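Local coordinates for protein anti-sigma-I factor RsgI2 (Clostridium thermocellum, PDB 4B9P) that probably acts as an anti-sigma factor for SigI2, this chain being its extracellular cellulose-binding family 3 module, whose binding of polysaccharide may release the sigma factor, at residues 50-55 with 125-130; 19-24 with 114-119; 54-59 with 72-77; 13-18 with 131-136. All coordinates share one frame; numbering follows the deposited sequence.

Contact 1: 50-55 with 125-130; sequences KDQVIN and SEWNYM. With CA (calcium ion), chain B; ZN (zinc ion), chain E.
Val53 and Ile54 lie against Asn128 where a type II' beta turn, Lys50 to Val53, meets the short 3-10 segment 126-128 at one end of this family 3 carbohydrate-binding module. Among the hydrogen bonds, Ile54 N donates to Asn128 O at 3.1 Å, nearly straight at 164° although the donor is tilted from the carbonyl plane. Water 1 extends this link: it accepts from Gln52 N and donates to both Trp127 O and Met130 O, tying the turn to two carbonyls of the facing loop. Weaker CA-H...O contacts run both ways, from Asn128 CA to Gln52 O and from Val53 CA to Asn128 O.

The van der Waals contacts spread from this backbone pairing. Val53 CG2, anti to its carbonyl carbon, touches Met130 O at 3.5 Å. The amide of Gln52 lies nearly parallel to the Trp127 indole, 15° between the planes, with OE1 3.5 Å from Trp127 CB; Ser125 CB lies over one indole face, offset toward the rim.

Each segment also carries a metal ligand. Glu126 OE2 binds zinc together with Glu19, whereas Asp51 grips calcium with both carboxylate oxygens, OD1 at 2.6 Å and OD2 at 2.4 Å.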
loop_
_atom_site.group_PDB
_atom_site.type_symbol
_atom_site.label_atom_id
_atom_site.label_comp_id
_atom_site.label_asym_id
_atom_site.label_seq_id
_atom_site.Cartn_x
_atom_site.Cartn_y
_atom_site.Cartn_z
ATOM N N LYS A 50 0.737 2.380 13.572
ATOM C CA LYS A 50 2.136 1.922 13.729
ATOM C C LYS A 50 2.407 1.273 15.079
ATOM O O LYS A 50 3.436 0.620 15.245
ATOM C CB LYS A 50 3.109 3.077 13.491
ATOM C CG LYS A 50 3.014 4.151 14.607
ATOM C CD LYS A 50 3.941 5.312 14.363
ATOM C CE LYS A 50 3.958 6.313 15.524
ATOM N NZ LYS A 50 2.642 6.935 15.730
ATOM N N ASP A 51 1.486 1.436 16.034
ATOM C CA ASP A 51 1.637 0.837 17.344
ATOM C C ASP A 51 2.955 1.322 17.938
ATOM O O ASP A 51 3.181 2.537 17.953
ATOM C CB ASP A 51 1.472 -0.681 17.249
ATOM C CG ASP A 51 0.227 -1.087 16.422
ATOM O OD1 ASP A 51 -0.844 -0.430 16.530
ATOM O OD2 ASP A 51 0.323 -2.068 15.675
ATOM N N GLN A 52 3.812 0.443 18.474
ATOM C CA GLN A 52 5.103 0.904 19.011
ATOM C C GLN A 52 6.287 0.577 18.101
ATOM O O GLN A 52 7.431 0.646 18.529
ATOM C CB GLN A 52 5.299 0.323 20.415
ATOM C CG GLN A 52 4.273 0.882 21.406
ATOM C CD GLN A 52 4.496 0.341 22.778
ATOM O OE1 GLN A 52 4.128 -0.823 23.084
ATOM N NE2 GLN A 52 5.141 1.130 23.614
ATOM N N VAL A 53 6.023 0.247 16.840
ATOM C CA VAL A 53 7.094 -0.127 15.948
ATOM C C VAL A 53 7.904 1.091 15.540
ATOM O O VAL A 53 7.342 2.165 15.305
ATOM C CB VAL A 53 6.489 -0.855 14.702
ATOM C CG1 VAL A 53 7.590 -1.184 13.701
ATOM C CG2 VAL A 53 5.786 -2.140 15.178
ATOM N N ILE A 54 9.228 0.936 15.496
ATOM C CA ILE A 54 10.152 2.012 15.119
ATOM C C ILE A 54 11.010 1.572 13.920
ATOM O O ILE A 54 10.963 0.401 13.514
ATOM C CB ILE A 54 11.025 2.424 16.331
ATOM C CG1 ILE A 54 11.903 1.251 16.807
ATOM C CG2 ILE A 54 10.146 3.033 17.419
ATOM C CD1 ILE A 54 12.968 1.665 17.834
ATOM N N ASN A 55 11.823 2.488 13.384
ATOM C CA ASN A 55 12.667 2.228 12.202
ATOM C C ASN A 55 11.836 1.770 11.010
ATOM O O ASN A 55 12.303 0.940 10.214
ATOM C CB ASN A 55 13.742 1.166 12.456
ATOM C CG ASN A 55 14.559 1.397 13.693
ATOM O OD1 ASN A 55 14.954 2.524 14.014
ATOM N ND2 ASN A 55 14.894 0.309 14.377
ATOM N N SER A 125 13.111 -5.083 22.193
ATOM C CA SER A 125 11.916 -5.677 22.787
ATOM C C SER A 125 10.859 -5.863 21.691
ATOM O O SER A 125 10.785 -5.084 20.727
ATOM C CB SER A 125 11.350 -4.761 23.853
ATOM O OG SER A 125 12.238 -4.699 24.959
ATOM N N GLU A 126 9.990 -6.835 21.884
ATOM C CA GLU A 126 9.072 -7.259 20.839
ATOM C C GLU A 126 8.243 -6.099 20.297
ATOM O O GLU A 126 7.973 -6.025 19.096
ATOM C CB GLU A 126 8.138 -8.360 21.411
ATOM C CG GLU A 126 7.061 -8.733 20.480
ATOM C CD GLU A 126 6.130 -9.834 20.946
ATOM O OE1 GLU A 126 6.557 -10.713 21.708
ATOM O OE2 GLU A 126 4.947 -9.860 20.525
ATOM N N TRP A 127 7.736 -5.243 21.194
ATOM C CA TRP A 127 6.816 -4.174 20.794
ATOM C C TRP A 127 7.455 -3.162 19.840
ATOM O O TRP A 127 6.740 -2.449 19.125
ATOM C CB TRP A 127 6.190 -3.494 22.005
ATOM C CG TRP A 127 7.184 -2.931 22.932
ATOM C CD1 TRP A 127 7.825 -1.712 22.832
ATOM C CD2 TRP A 127 7.685 -3.558 24.124
ATOM N NE1 TRP A 127 8.686 -1.556 23.906
ATOM C CE2 TRP A 127 8.609 -2.667 24.715
ATOM C CE3 TRP A 127 7.424 -4.776 24.754
ATOM C CZ2 TRP A 127 9.271 -2.963 25.906
ATOM C CZ3 TRP A 127 8.084 -5.072 25.950
ATOM C CH2 TRP A 127 8.986 -4.166 26.511
ATOM N N ASN A 128 8.777 -3.117 19.771
ATOM C CA ASN A 128 9.402 -2.175 18.845
ATOM C C ASN A 128 9.501 -2.709 17.408
ATOM O O ASN A 128 9.912 -1.957 16.506
ATOM C CB ASN A 128 10.793 -1.714 19.357
ATOM C CG ASN A 128 10.694 -0.586 20.366
ATOM O OD1 ASN A 128 9.769 0.274 20.328
ATOM N ND2 ASN A 128 11.592 -0.592 21.302
ATOM N N TYR A 129 9.064 -3.965 17.172
ATOM C CA TYR A 129 8.992 -4.479 15.802
ATOM C C TYR A 129 7.711 -5.227 15.494
ATOM O O TYR A 129 7.446 -5.497 14.307
ATOM C CB TYR A 129 10.228 -5.291 15.379
ATOM C CG TYR A 129 10.456 -6.524 16.255
ATOM C CD1 TYR A 129 9.850 -7.736 15.951
ATOM C CD2 TYR A 129 11.289 -6.469 17.380
ATOM C CE1 TYR A 129 10.054 -8.835 16.709
ATOM C CE2 TYR A 129 11.516 -7.591 18.153
ATOM C CZ TYR A 129 10.910 -8.770 17.794
ATOM O OH TYR A 129 11.123 -9.872 18.583
ATOM N N MET A 130 6.924 -5.575 16.507
ATOM C CA MET A 130 5.710 -6.350 16.247
ATOM C C MET A 130 4.513 -5.408 16.103
ATOM O O MET A 130 4.168 -4.675 17.041
ATOM C CB MET A 130 5.475 -7.318 17.397
ATOM C CG MET A 130 4.498 -8.418 17.064
ATOM S SD MET A 130 5.174 -9.675 15.922
ATOM C CE MET A 130 6.046 -10.715 17.118
HETATM CA CA CA B . -1.592 -1.534 14.248
HETATM ZN ZN ZN E . 3.590 -11.209 20.666
HETATM O O HOH W 1 4.093 -2.452 18.541
HETATM O O HOH W 2 -0.011 -2.473 12.586
HETATM O O HOH W 3 1.996 -11.987 21.628
#

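Contact 2: 19-24 with 114-119; sequences ETKELQ and SYALSL. With ZN (zinc ion), chain E.
Leu119 CD2 lies 4.0 Å from Glu22 OE2, out of the plane of the flat carboxylate. The two side chains cross at about a right angle, and so do those of Lys21 and Leu119. The same CD2 methyl lies 3.9 Å from Lys21 NZ, and thus faces an amino group and a carboxylate at once. Lys21 leaves the backbone with CG between N and the carbonyl carbon (chi1 62°), and a bend at chi4 sets NZ in its place.

The rest of the contact is van der Waals packing, in which methyls of Ala116 and Leu117 lie against Lys21 O and Glu22 CB. Ala116 CB points toward segment 19-24 and comes 3.8 Å from Lys21 O and 4.2 Å from Lys21 CB. Beside it Leu117 CD1 rests on Glu22 CB at 4.0 Å. No hydrogen bond crosses between the segments; the polar links are local or go to third parties. Thr20 OG1 donates to Glu22 O at 2.7 Å from above the carbonyl plane, bracing the bend through Lys21. Arg110, on strand 104-111, donates to Leu117 O and forms a long, weak ion pair with Glu22 OE2.

The short, weakly bonded helical turn 114-117 thus packs on the chain that leads from the two-stranded sheet, strands 19-20 and 131-132, to strand 25-31 of the module's beta sandwich.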
loop_
_atom_site.group_PDB
_atom_site.type_symbol
_atom_site.label_atom_id
_atom_site.label_comp_id
_atom_site.label_asym_id
_atom_site.label_seq_id
_atom_site.Cartn_x
_atom_site.Cartn_y
_atom_site.Cartn_z
ATOM N N GLU A 19 -0.560 -10.508 14.979
ATOM C CA GLU A 19 0.704 -9.800 15.172
ATOM C C GLU A 19 1.626 -10.180 14.028
ATOM O O GLU A 19 1.656 -11.327 13.590
ATOM C CB GLU A 19 1.366 -10.221 16.491
ATOM C CG GLU A 19 0.777 -9.680 17.762
ATOM C CD GLU A 19 1.653 -9.995 19.014
ATOM O OE1 GLU A 19 2.529 -10.899 18.969
ATOM O OE2 GLU A 19 1.467 -9.333 20.065
ATOM N N THR A 20 2.383 -9.218 13.531
ATOM C CA THR A 20 3.346 -9.517 12.485
ATOM C C THR A 20 4.580 -8.637 12.659
ATOM O O THR A 20 4.444 -7.481 13.111
ATOM C CB THR A 20 2.713 -9.288 11.093
ATOM O OG1 THR A 20 3.647 -9.697 10.102
ATOM C CG2 THR A 20 2.328 -7.806 10.819
ATOM N N LYS A 21 5.750 -9.104 12.201
ATOM C CA LYS A 21 6.914 -8.208 12.174
ATOM C C LYS A 21 7.084 -7.562 10.812
ATOM O O LYS A 21 8.027 -6.796 10.601
ATOM C CB LYS A 21 8.184 -8.912 12.610
ATOM C CG LYS A 21 8.573 -10.059 11.719
ATOM C CD LYS A 21 9.896 -10.670 12.296
ATOM C CE LYS A 21 10.261 -12.018 11.729
ATOM N NZ LYS A 21 10.759 -11.893 10.318
ATOM N N GLU A 22 6.142 -7.813 9.888
ATOM C CA GLU A 22 6.115 -7.071 8.636
ATOM C C GLU A 22 4.730 -7.009 8.077
ATOM O O GLU A 22 4.017 -8.001 8.032
ATOM C CB GLU A 22 7.079 -7.576 7.564
ATOM C CG GLU A 22 7.400 -8.993 7.483
ATOM C CD GLU A 22 8.433 -9.267 6.380
ATOM O OE1 GLU A 22 8.008 -9.310 5.226
ATOM O OE2 GLU A 22 9.659 -9.408 6.640
ATOM N N LEU A 23 4.317 -5.820 7.673
ATOM C CA LEU A 23 3.081 -5.677 6.890
ATOM C C LEU A 23 3.379 -6.128 5.478
ATOM O O LEU A 23 4.387 -5.736 4.907
ATOM C CB LEU A 23 2.634 -4.221 6.868
ATOM C CG LEU A 23 2.531 -3.513 8.210
ATOM C CD1 LEU A 23 2.085 -2.050 8.030
ATOM C CD2 LEU A 23 1.606 -4.257 9.161
ATOM N N GLN A 24 2.494 -6.959 4.918
ATOM C CA GLN A 24 2.684 -7.456 3.554
ATOM C C GLN A 24 1.429 -7.233 2.711
ATOM O O GLN A 24 0.797 -8.171 2.247
ATOM C CB GLN A 24 3.060 -8.934 3.569
ATOM C CG GLN A 24 4.481 -9.138 4.055
ATOM C CD GLN A 24 5.034 -10.488 3.638
ATOM O OE1 GLN A 24 4.343 -11.290 2.978
ATOM N NE2 GLN A 24 6.263 -10.754 4.029
ATOM N N SER A 114 13.325 -1.702 10.103
ATOM C CA SER A 114 14.416 -2.082 9.211
ATOM C C SER A 114 15.167 -3.328 9.696
ATOM O O SER A 114 15.673 -4.092 8.885
ATOM C CB SER A 114 15.345 -0.875 9.023
ATOM O OG SER A 114 15.933 -0.491 10.273
ATOM N N TYR A 115 15.296 -3.500 11.002
ATOM C CA TYR A 115 16.019 -4.645 11.564
ATOM C C TYR A 115 15.220 -5.938 11.452
ATOM O O TYR A 115 15.787 -7.021 11.463
ATOM C CB TYR A 115 16.414 -4.386 13.023
ATOM C CG TYR A 115 17.519 -3.376 13.186
ATOM C CD1 TYR A 115 17.248 -1.996 13.131
ATOM C CD2 TYR A 115 18.830 -3.799 13.389
ATOM C CE1 TYR A 115 18.255 -1.076 13.293
ATOM C CE2 TYR A 115 19.826 -2.868 13.542
ATOM C CZ TYR A 115 19.544 -1.511 13.504
ATOM O OH TYR A 115 20.555 -0.602 13.663
ATOM N N ALA A 116 13.907 -5.855 11.377
ATOM C CA ALA A 116 13.071 -7.024 11.174
ATOM C C ALA A 116 13.019 -7.453 9.733
ATOM O O ALA A 116 12.875 -8.629 9.450
ATOM C CB ALA A 116 11.672 -6.750 11.683
ATOM N N LEU A 117 13.182 -6.512 8.818
ATOM C CA LEU A 117 12.990 -6.833 7.414
ATOM C C LEU A 117 14.218 -7.537 6.833
ATOM O O LEU A 117 14.178 -8.097 5.745
ATOM C CB LEU A 117 12.605 -5.593 6.625
ATOM C CG LEU A 117 11.072 -5.438 6.521
ATOM C CD1 LEU A 117 10.363 -5.381 7.873
ATOM C CD2 LEU A 117 10.720 -4.240 5.651
ATOM N N SER A 118 15.308 -7.515 7.588
ATOM C CA SER A 118 16.515 -8.192 7.175
ATOM C C SER A 118 16.533 -9.694 7.507
ATOM O O SER A 118 17.462 -10.405 7.108
ATOM C CB SER A 118 17.726 -7.463 7.755
ATOM O OG SER A 118 17.740 -7.477 9.166
ATOM N N LEU A 119 15.493 -10.163 8.201
ATOM C CA LEU A 119 15.332 -11.578 8.600
ATOM C C LEU A 119 16.427 -12.047 9.545
ATOM O O LEU A 119 16.826 -13.225 9.561
ATOM C CB LEU A 119 15.269 -12.515 7.402
ATOM C CG LEU A 119 14.177 -12.143 6.402
ATOM C CD1 LEU A 119 14.054 -13.303 5.459
ATOM C CD2 LEU A 119 12.831 -11.820 7.072
HETATM ZN ZN ZN E . 3.590 -11.209 20.666
HETATM O O HOH W 3 1.996 -11.987 21.628
#

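Contact 3: 54-59 with 72-77; sequences INEIYT and GTVVQM
Two hydroxyls grip the carboxylate of Glu56 at one oxygen: Tyr131 OH lies 2.6 Å from Glu56 OE2, and Tyr48 OH is the second partner. The other oxygen, OE1, turns to segment 72-77, where it stands 4.1 Å from Val74 CG1. Glu56 CB approaches the same methyl, and the two side chains cross at about a right angle. Water 4 donates to OE1 and accepts from Gln76 NE2, but Gln76 has two conformers and this bridge is therefore doubtful.

Further along the strands the contact becomes a CH-pi interaction. In Tyr58, chi1 of 171° sets CG anti to the backbone N, on the side of Gly72, and the ring lies against that residue. There Gly72 CA sits over one face, 3.7 Å from the ring centroid and 22° off the normal, displaced toward the rim at Tyr58 CD2. Gly72 has no side chain, and the ring settles directly on the backbone. Val74 CG2 fills in beside it, 4.4 Å from Tyr58 CB. At the far end of the ring Tyr58 OH is hydrogen-bonded to Ser109.

No hydrogen bond joins the two segments directly. The axes of the short segments 56-59 and 72-77 approach to 6.1 Å, with 152° between their directions. Each strand is outermost in its own antiparallel sheet, and side chains of one against backbone and side chains of the other close this margin of the family 3 beta sandwich.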
loop_
_atom_site.group_PDB
_atom_site.type_symbol
_atom_site.label_atom_id
_atom_site.label_comp_id
_atom_site.label_asym_id
_atom_site.label_seq_id
_atom_site.Cartn_x
_atom_site.Cartn_y
_atom_site.Cartn_z
ATOM N N ILE A 54 9.228 0.936 15.496
ATOM C CA ILE A 54 10.152 2.012 15.119
ATOM C C ILE A 54 11.010 1.572 13.920
ATOM O O ILE A 54 10.963 0.401 13.514
ATOM C CB ILE A 54 11.025 2.424 16.331
ATOM C CG1 ILE A 54 11.903 1.251 16.807
ATOM C CG2 ILE A 54 10.146 3.033 17.419
ATOM C CD1 ILE A 54 12.968 1.665 17.834
ATOM N N ASN A 55 11.823 2.488 13.384
ATOM C CA ASN A 55 12.667 2.228 12.202
ATOM C C ASN A 55 11.836 1.770 11.010
ATOM O O ASN A 55 12.303 0.940 10.214
ATOM C CB ASN A 55 13.742 1.166 12.456
ATOM C CG ASN A 55 14.559 1.397 13.693
ATOM O OD1 ASN A 55 14.954 2.524 14.014
ATOM N ND2 ASN A 55 14.894 0.309 14.377
ATOM N N GLU A 56 10.620 2.278 10.872
ATOM C CA GLU A 56 9.752 1.734 9.822
ATOM C C GLU A 56 10.266 2.129 8.440
ATOM O O GLU A 56 10.468 3.303 8.175
ATOM C CB GLU A 56 8.354 2.250 9.999
ATOM C CG GLU A 56 7.661 1.803 11.257
ATOM C CD GLU A 56 6.238 2.322 11.226
ATOM O OE1 GLU A 56 6.024 3.499 11.635
ATOM O OE2 GLU A 56 5.329 1.637 10.687
ATOM N N ILE A 57 10.421 1.143 7.553
ATOM C CA ILE A 57 10.843 1.374 6.180
ATOM C C ILE A 57 9.894 0.635 5.255
ATOM O O ILE A 57 9.193 -0.312 5.655
ATOM C CB ILE A 57 12.314 0.912 5.945
ATOM C CG1 ILE A 57 12.447 -0.599 6.135
ATOM C CG2 ILE A 57 13.289 1.728 6.820
ATOM C CD1 ILE A 57 13.750 -1.153 5.565
ATOM N N TYR A 58 9.893 1.062 4.007
ATOM C CA TYR A 58 9.138 0.440 2.948
ATOM C C TYR A 58 10.113 -0.221 1.976
ATOM O O TYR A 58 11.132 0.385 1.600
ATOM C CB TYR A 58 8.372 1.545 2.152
ATOM C CG TYR A 58 7.741 0.995 0.895
ATOM C CD1 TYR A 58 6.498 0.401 0.948
ATOM C CD2 TYR A 58 8.444 0.983 -0.319
ATOM C CE1 TYR A 58 5.907 -0.162 -0.194
ATOM C CE2 TYR A 58 7.883 0.440 -1.453
ATOM C CZ TYR A 58 6.641 -0.166 -1.376
ATOM O OH TYR A 58 6.111 -0.766 -2.483
ATOM N N THR A 59 9.777 -1.421 1.508
ATOM C CA THR A 59 10.475 -1.959 0.379
ATOM C C THR A 59 9.483 -2.597 -0.602
ATOM O O THR A 59 8.482 -3.194 -0.199
ATOM C CB THR A 59 11.587 -2.927 0.782
ATOM O OG1 THR A 59 12.397 -3.257 -0.362
ATOM C CG2 THR A 59 11.021 -4.158 1.399
ATOM N N GLY A 72 7.836 4.127 -2.356
ATOM C CA GLY A 72 6.997 3.946 -1.194
ATOM C C GLY A 72 7.550 4.761 -0.063
ATOM O O GLY A 72 8.776 4.817 0.123
ATOM N N THR A 73 6.655 5.345 0.727
ATOM C CA THR A 73 7.040 6.175 1.841
ATOM C C THR A 73 6.135 5.811 3.002
ATOM O O THR A 73 4.945 5.553 2.809
ATOM C CB THR A 73 6.813 7.669 1.486
ATOM O OG1 THR A 73 7.309 7.955 0.166
ATOM C CG2 THR A 73 7.452 8.603 2.551
ATOM N N VAL A 74 6.686 5.809 4.218
ATOM C CA VAL A 74 5.892 5.670 5.403
ATOM C C VAL A 74 5.586 7.061 5.924
ATOM O O VAL A 74 6.517 7.834 6.183
ATOM C CB VAL A 74 6.652 4.823 6.436
ATOM C CG1 VAL A 74 5.895 4.783 7.765
ATOM C CG2 VAL A 74 6.981 3.412 5.862
ATOM N N VAL A 75 4.303 7.367 6.118
ATOM C CA VAL A 75 3.898 8.705 6.537
ATOM C C VAL A 75 3.148 8.620 7.853
ATOM O O VAL A 75 2.232 7.828 7.994
ATOM C CB VAL A 75 2.981 9.316 5.468
ATOM C CG1 VAL A 75 2.566 10.735 5.867
ATOM C CG2 VAL A 75 3.681 9.305 4.087
ATOM N N GLN A 76 3.549 9.461 8.787
ATOM C CA GLN A 76 2.803 9.639 10.016
ATOM C C GLN A 76 1.672 10.655 9.771
ATOM O O GLN A 76 1.877 11.688 9.118
ATOM C CB GLN A 76 3.741 10.104 11.138
ATOM C CG GLN A 76 4.727 9.026 11.600
ATOM C CD GLN A 76 5.932 8.850 10.673
ATOM O OE1 GLN A 76 6.636 9.822 10.375
ATOM N NE2 GLN A 76 6.186 7.618 10.236
ATOM N N MET A 77 0.478 10.344 10.252
ATOM C CA MET A 77 -0.667 11.229 10.050
ATOM C C MET A 77 -0.710 12.331 11.073
ATOM O O MET A 77 -0.748 12.071 12.280
ATOM C CB MET A 77 -1.966 10.421 10.114
ATOM C CG MET A 77 -2.139 9.569 8.873
ATOM S SD MET A 77 -3.449 8.341 9.011
ATOM C CE MET A 77 -4.914 9.435 9.050
HETATM O O HOH W 4 4.449 5.514 10.827
#

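Contact 4: 13-18 with 131-136; sequences NHIRTS and YDQNSD. With CA (calcium ion), chain B; ZN (zinc ion), chain C.
Gln133 has CG anti to its carbonyl carbon (chi1 -60°) and CD extended beyond it (chi2 -156°), which brings CD toward segment 13-18; the amide there reaches the carbonyls of Ile15 and Thr17. NE2 spends both protons on them. The bond to Thr17 O, 2.9 Å, lies in the carbonyl plane, while that to Ile15 O, 3.0 Å and almost straight at 170°, comes from above the carbonyl plane; both acceptors lie close to the amide plane of Gln133, which fixes the rotation of the group. On the other branch OE1 accepts from water 5, which also donates to Ile15 O and accepts from Asn13 ND2; Asn13 OD1 is held by Asn140 N. Ile15 O is thus held by two donors.

The backbone adds a third bond, Gln133 N to Ser18 O at 2.7 Å, just past the paired strands 19-20 and 131-132. Gln133 also opens a type I turn that supplies two calcium ligands of this family 3 module, Ser135 OG and Asp136 OD1, and Asp132 O just before it gives a third; Thr49, Asp51 and water 2 also bind. Ser135 OG donates to the anti lone pair of Asp132 OD1 at 2.7 Å, which helps to place the hydroxyl. Near the start of segment 13-18, His14 NE2 binds a zinc ion at 2.0 Å; waters 7 and 8 are further ligands.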
loop_
_atom_site.group_PDB
_atom_site.type_symbol
_atom_site.label_atom_id
_atom_site.label_comp_id
_atom_site.label_asym_id
_atom_site.label_seq_id
_atom_site.Cartn_x
_atom_site.Cartn_y
_atom_site.Cartn_z
ATOM N N ASN A 13 -3.722 -9.121 2.091
ATOM C CA ASN A 13 -2.571 -9.214 2.970
ATOM C C ASN A 13 -1.985 -10.599 2.899
ATOM O O ASN A 13 -2.654 -11.584 3.123
ATOM C CB ASN A 13 -3.006 -8.861 4.388
ATOM C CG ASN A 13 -3.282 -7.408 4.531
ATOM O OD1 ASN A 13 -4.393 -6.938 4.310
ATOM N ND2 ASN A 13 -2.256 -6.647 4.861
ATOM N N HIS A 14 -0.694 -10.667 2.588
ATOM C CA HIS A 14 -0.038 -11.953 2.432
ATOM C C HIS A 14 0.300 -12.594 3.766
ATOM O O HIS A 14 0.487 -13.809 3.828
ATOM C CB HIS A 14 1.209 -11.762 1.559
ATOM C CG HIS A 14 1.881 -13.037 1.163
ATOM N ND1 HIS A 14 3.182 -13.330 1.511
ATOM C CD2 HIS A 14 1.467 -14.068 0.391
ATOM C CE1 HIS A 14 3.532 -14.500 0.997
ATOM N NE2 HIS A 14 2.514 -14.963 0.304
ATOM N N ILE A 15 0.392 -11.781 4.811
ATOM C CA ILE A 15 0.482 -12.266 6.176
ATOM C C ILE A 15 -0.725 -11.740 6.921
ATOM O O ILE A 15 -0.932 -10.507 6.961
ATOM C CB ILE A 15 1.759 -11.764 6.895
ATOM C CG1 ILE A 15 3.007 -12.307 6.203
ATOM C CG2 ILE A 15 1.741 -12.142 8.377
ATOM C CD1 ILE A 15 4.252 -11.758 6.792
ATOM N N ARG A 16 -1.508 -12.649 7.500
ATOM C CA ARG A 16 -2.761 -12.251 8.135
ATOM C C ARG A 16 -2.836 -12.545 9.617
ATOM O O ARG A 16 -3.906 -12.461 10.220
ATOM C CB ARG A 16 -3.924 -12.936 7.408
ATOM C CG ARG A 16 -4.047 -12.440 5.987
ATOM C CD ARG A 16 -5.097 -13.113 5.178
ATOM N NE ARG A 16 -4.890 -14.532 4.982
ATOM C CZ ARG A 16 -4.042 -15.100 4.116
ATOM N NH1 ARG A 16 -3.247 -14.398 3.315
ATOM N NH2 ARG A 16 -4.023 -16.418 4.030
ATOM N N THR A 17 -1.710 -12.915 10.215
ATOM C CA THR A 17 -1.660 -13.136 11.638
ATOM C C THR A 17 -1.931 -11.832 12.378
ATOM O O THR A 17 -1.611 -10.740 11.896
ATOM C CB THR A 17 -0.293 -13.684 12.051
ATOM O OG1 THR A 17 0.731 -12.830 11.549
ATOM C CG2 THR A 17 -0.074 -15.018 11.457
ATOM N N SER A 18 -2.547 -11.937 13.545
ATOM C CA SER A 18 -2.897 -10.743 14.305
ATOM C C SER A 18 -1.666 -9.873 14.597
ATOM O O SER A 18 -1.726 -8.647 14.496
ATOM C CB SER A 18 -3.565 -11.148 15.613
ATOM O OG SER A 18 -2.782 -12.129 16.265
ATOM N N TYR A 131 3.889 -5.423 14.924
ATOM C CA TYR A 131 2.629 -4.734 14.667
ATOM C C TYR A 131 1.446 -5.545 15.135
ATOM O O TYR A 131 1.457 -6.786 15.047
ATOM C CB TYR A 131 2.449 -4.572 13.192
ATOM C CG TYR A 131 3.379 -3.590 12.513
ATOM C CD1 TYR A 131 3.261 -2.230 12.733
ATOM C CD2 TYR A 131 4.314 -4.037 11.597
ATOM C CE1 TYR A 131 4.073 -1.329 12.039
ATOM C CE2 TYR A 131 5.103 -3.158 10.885
ATOM C CZ TYR A 131 4.959 -1.808 11.091
ATOM O OH TYR A 131 5.761 -0.932 10.383
ATOM N N ASP A 132 0.359 -4.849 15.529
ATOM C CA ASP A 132 -0.958 -5.450 15.665
ATOM C C ASP A 132 -1.755 -5.083 14.427
ATOM O O ASP A 132 -1.986 -3.881 14.188
ATOM C CB ASP A 132 -1.634 -4.901 16.920
ATOM C CG ASP A 132 -3.053 -5.344 17.021
ATOM O OD1 ASP A 132 -3.979 -4.668 16.498
ATOM O OD2 ASP A 132 -3.274 -6.390 17.657
ATOM N N GLN A 133 -2.200 -6.076 13.644
ATOM C CA GLN A 133 -2.845 -5.754 12.358
ATOM C C GLN A 133 -4.331 -5.480 12.460
ATOM O O GLN A 133 -4.873 -4.812 11.602
ATOM C CB GLN A 133 -2.622 -6.870 11.331
ATOM C CG GLN A 133 -1.150 -7.126 11.036
ATOM C CD GLN A 133 -0.913 -7.745 9.698
ATOM O OE1 GLN A 133 -0.811 -7.011 8.707
ATOM N NE2 GLN A 133 -0.896 -9.073 9.621
ATOM N N ASN A 134 -5.024 -6.030 13.445
ATOM C CA ASN A 134 -6.475 -5.826 13.461
ATOM C C ASN A 134 -6.833 -4.378 13.796
ATOM O O ASN A 134 -7.960 -3.960 13.526
ATOM C CB ASN A 134 -7.109 -6.785 14.460
ATOM C CG ASN A 134 -7.057 -8.212 13.994
ATOM O OD1 ASN A 134 -6.525 -9.080 14.673
ATOM N ND2 ASN A 134 -7.587 -8.455 12.816
ATOM N N SER A 135 -5.867 -3.608 14.284
ATOM C CA SER A 135 -6.006 -2.174 14.539
ATOM C C SER A 135 -5.682 -1.333 13.294
ATOM O O SER A 135 -5.455 -0.126 13.413
ATOM C CB SER A 135 -5.083 -1.768 15.707
ATOM O OG SER A 135 -3.743 -2.192 15.462
ATOM N N ASP A 136 -5.581 -1.969 12.123
ATOM C CA ASP A 136 -5.174 -1.272 10.898
ATOM C C ASP A 136 -6.347 -1.165 9.938
ATOM O O ASP A 136 -6.848 -2.197 9.457
ATOM C CB ASP A 136 -4.013 -1.997 10.202
ATOM C CG ASP A 136 -2.781 -2.117 11.089
ATOM O OD1 ASP A 136 -2.699 -1.379 12.101
ATOM O OD2 ASP A 136 -1.880 -2.887 10.699
HETATM CA CA CA B . -1.592 -1.534 14.248
HETATM ZN ZN ZN C . 2.624 -16.621 -0.739
HETATM O O HOH W 5 0.076 -7.941 6.279
HETATM O O HOH W 6 -4.298 -7.826 15.608
HETATM O O HOH W 2 -0.011 -2.473 12.586
HETATM O O HOH W 7 0.974 -16.241 -2.036
HETATM O O HOH W 8 1.823 -17.944 0.626
#

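Contacts 1, 2 and 4 gather at the calcium-bearing end of the module, whereas contact 3 lies at the margin between the two main sheets. Contact 2 is the buried one and contact 4 partly so; contacts 1 and 3 are at the surface. Direct hydrogen bonds across the segments belong to contacts 1 and 4, while contacts 2 and 3 have none and meet by packing of side chains on backbone and on each other. Calcium joins contacts 1 and 4, and zinc joins contacts 1 and 2 through one acid from each. Strand pairing of 19-20 with 131-132 links contacts 2 and 4. Contacts 1 and 3 share Ile54 and Asn55, and Asn55 O also reaches Ser114 N of contact 2.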